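Local coordinates for DUF3501 family protein (Burkholderia pseudomallei K96243, PDB 3FJV) that is of unknown function, belongs to the DUF3501 family and combines an antiparallel beta sheet with a bundle of helices beside it, at residues R32-I37 / R42-D47. Numbering follows the deposited sequence. Where two conformers were deposited one is given.
Sequences RRAVSI and RLLFED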
loop_
_atom_site.group_PDB
_atom_site.type_symbol
_atom_site.label_atom_id
_atom_site.label_comp_id
_atom_site.label_asym_id
_atom_site.label_seq_id
_atom_site.Cartn_x
_atom_site.Cartn_y
_atom_site.Cartn_z
ATOM N N ARG A 32 1.179 -23.949 -8.854
ATOM C CA ARG A 32 1.980 -23.917 -10.083
ATOM C C ARG A 32 2.437 -22.533 -10.524
ATOM O O ARG A 32 3.008 -22.391 -11.604
ATOM C CB ARG A 32 1.134 -24.509 -11.216
ATOM C CG ARG A 32 0.659 -25.925 -10.857
ATOM C CD ARG A 32 0.356 -26.769 -12.094
ATOM N NE ARG A 32 1.541 -26.959 -12.929
ATOM C CZ ARG A 32 1.519 -27.068 -14.256
ATOM N NH1 ARG A 32 0.358 -26.997 -14.943
ATOM N NH2 ARG A 32 2.654 -27.244 -14.903
ATOM N N ARG A 33 2.097 -21.521 -9.742
ATOM C CA ARG A 33 2.298 -20.106 -10.165
ATOM C C ARG A 33 3.144 -19.289 -9.185
ATOM O O ARG A 33 3.602 -18.192 -9.518
ATOM C CB ARG A 33 0.918 -19.446 -10.316
ATOM C CG ARG A 33 -0.062 -20.126 -11.259
ATOM C CD ARG A 33 0.445 -20.240 -12.668
ATOM N NE ARG A 33 0.686 -18.911 -13.257
ATOM C CZ ARG A 33 0.927 -18.676 -14.540
ATOM N NH1 ARG A 33 1.113 -19.674 -15.394
ATOM N NH2 ARG A 33 1.052 -17.418 -14.952
ATOM N N ALA A 34 3.349 -19.779 -7.959
ATOM C CA ALA A 34 3.982 -18.954 -6.938
ATOM C C ALA A 34 5.455 -19.288 -6.746
ATOM O O ALA A 34 5.810 -20.453 -6.789
ATOM C CB ALA A 34 3.263 -19.096 -5.628
ATOM N N VAL A 35 6.286 -18.253 -6.567
ATOM C CA VAL A 35 7.713 -18.392 -6.233
ATOM C C VAL A 35 8.077 -17.453 -5.064
ATOM O O VAL A 35 7.605 -16.328 -5.009
ATOM C CB VAL A 35 8.622 -18.021 -7.418
ATOM C CG1 VAL A 35 10.050 -18.458 -7.118
ATOM C CG2 VAL A 35 8.106 -18.625 -8.770
ATOM N N SER A 36 8.917 -17.908 -4.144
ATOM C CA SER A 36 9.477 -17.063 -3.108
ATOM C C SER A 36 10.848 -16.606 -3.500
ATOM O O SER A 36 11.544 -17.327 -4.205
ATOM C CB SER A 36 9.557 -17.852 -1.828
ATOM O OG SER A 36 8.260 -17.931 -1.330
ATOM N N ILE A 37 11.243 -15.408 -3.071
ATOM C CA ILE A 37 12.580 -14.904 -3.366
ATOM C C ILE A 37 13.120 -14.447 -2.003
ATOM O O ILE A 37 12.750 -13.387 -1.481
ATOM C CB ILE A 37 12.604 -13.712 -4.359
ATOM C CG1 ILE A 37 11.928 -14.047 -5.697
ATOM C CG2 ILE A 37 14.047 -13.324 -4.668
ATOM C CD1 ILE A 37 11.854 -12.739 -6.659
ATOM N N ARG A 42 7.587 -12.409 -2.270
ATOM C CA ARG A 42 6.765 -13.470 -2.880
ATOM C C ARG A 42 6.264 -12.999 -4.250
ATOM O O ARG A 42 5.801 -11.877 -4.354
ATOM C CB ARG A 42 5.566 -13.749 -1.966
ATOM C CG ARG A 42 5.906 -14.211 -0.560
ATOM C CD ARG A 42 6.626 -15.555 -0.561
ATOM N NE ARG A 42 7.054 -15.992 0.777
ATOM C CZ ARG A 42 8.275 -15.835 1.305
ATOM N NH1 ARG A 42 9.268 -15.237 0.643
ATOM N NH2 ARG A 42 8.511 -16.295 2.528
ATOM N N LEU A 43 6.396 -13.812 -5.295
ATOM C CA LEU A 43 5.867 -13.473 -6.618
ATOM C C LEU A 43 4.771 -14.478 -6.970
ATOM O O LEU A 43 4.939 -15.671 -6.784
ATOM C CB LEU A 43 6.925 -13.616 -7.744
ATOM C CG LEU A 43 7.933 -12.544 -8.127
ATOM C CD1 LEU A 43 8.722 -13.055 -9.300
ATOM C CD2 LEU A 43 7.253 -11.244 -8.483
ATOM N N LEU A 44 3.654 -13.976 -7.487
ATOM C CA LEU A 44 2.619 -14.808 -8.066
ATOM C C LEU A 44 2.544 -14.475 -9.519
ATOM O O LEU A 44 2.185 -13.342 -9.886
ATOM C CB LEU A 44 1.262 -14.617 -7.403
ATOM C CG LEU A 44 0.147 -15.570 -7.925
ATOM C CD1 LEU A 44 0.374 -16.985 -7.417
ATOM C CD2 LEU A 44 -1.213 -15.001 -7.472
ATOM N N PHE A 45 2.880 -15.461 -10.360
ATOM C CA PHE A 45 2.711 -15.303 -11.797
ATOM C C PHE A 45 1.239 -15.420 -12.149
ATOM O O PHE A 45 0.581 -16.414 -11.815
ATOM C CB PHE A 45 3.579 -16.293 -12.553
ATOM C CG PHE A 45 5.005 -15.933 -12.501
ATOM C CD1 PHE A 45 5.522 -15.044 -13.443
ATOM C CD2 PHE A 45 5.825 -16.382 -11.453
ATOM C CE1 PHE A 45 6.868 -14.665 -13.417
ATOM C CE2 PHE A 45 7.161 -16.019 -11.382
ATOM C CZ PHE A 45 7.702 -15.110 -12.367
ATOM N N GLU A 46 0.717 -14.383 -12.778
ATOM C CA GLU A 46 -0.724 -14.232 -12.983
ATOM C C GLU A 46 -1.217 -14.852 -14.288
ATOM O O GLU A 46 -0.550 -14.767 -15.342
ATOM C CB GLU A 46 -1.135 -12.763 -12.884
ATOM C CG GLU A 46 -0.718 -12.085 -11.600
ATOM C CD GLU A 46 -1.673 -12.297 -10.391
ATOM O OE1 GLU A 46 -2.705 -13.000 -10.549
ATOM O OE2 GLU A 46 -1.427 -11.661 -9.322
ATOM N N ASP A 47 -2.380 -15.495 -14.227
ATOM C CA ASP A 47 -3.027 -16.055 -15.426
ATOM C C ASP A 47 -4.552 -15.885 -15.348
ATOM O O ASP A 47 -5.047 -15.161 -14.474
ATOM C CB ASP A 47 -2.585 -17.537 -15.639
ATOM C CG ASP A 47 -3.035 -18.476 -14.491
ATOM O OD1 ASP A 47 -3.975 -18.088 -13.730
ATOM O OD2 ASP A 47 -2.471 -19.601 -14.347
#
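V35 and L43 form a hydrogen-bonded pair of an antiparallel beta hairpin, strands 34-37 and 41-45, at one border of the sheet: L43 N reaches V35 O at 2.8 Å (N-H...O 175°) and V35 N reaches L43 O at 2.9 Å. On the face bearing V35 and L43, V35 CG2 meets the F45 ring edge, 3.8 Å from CE2, while the I37 side chain crosses that of L43, CD1 to CD1 at 4.1 Å; I167 packs on V35, I37 and L43, and L189 on F45. On the other face, S36 OG sits over the R42 guanidinium, 3.1 Å from NE, at too poor an angle for a hydrogen bond; the R42 amino groups instead bond weakly to the G38 and N39 carbonyls.

Two residues along, F45 N donates to R33 O at 2.9 Å. R33, bent at chi2 and chi3 (-59° and -62°), folds its guanidinium back along the 45-47 backbone. D47, N-cap of helix 48-62 and hydrogen-bonded to H29, sets OD2 over one guanidinium face, 3.4 Å from NE, a salt bridge with no N-H aimed at it; NH2 forms a second, with D192. By contrast, F45 O lies in the guanidinium plane and accepts R33 NE at 2.9 Å, with NE above the carbonyl plane.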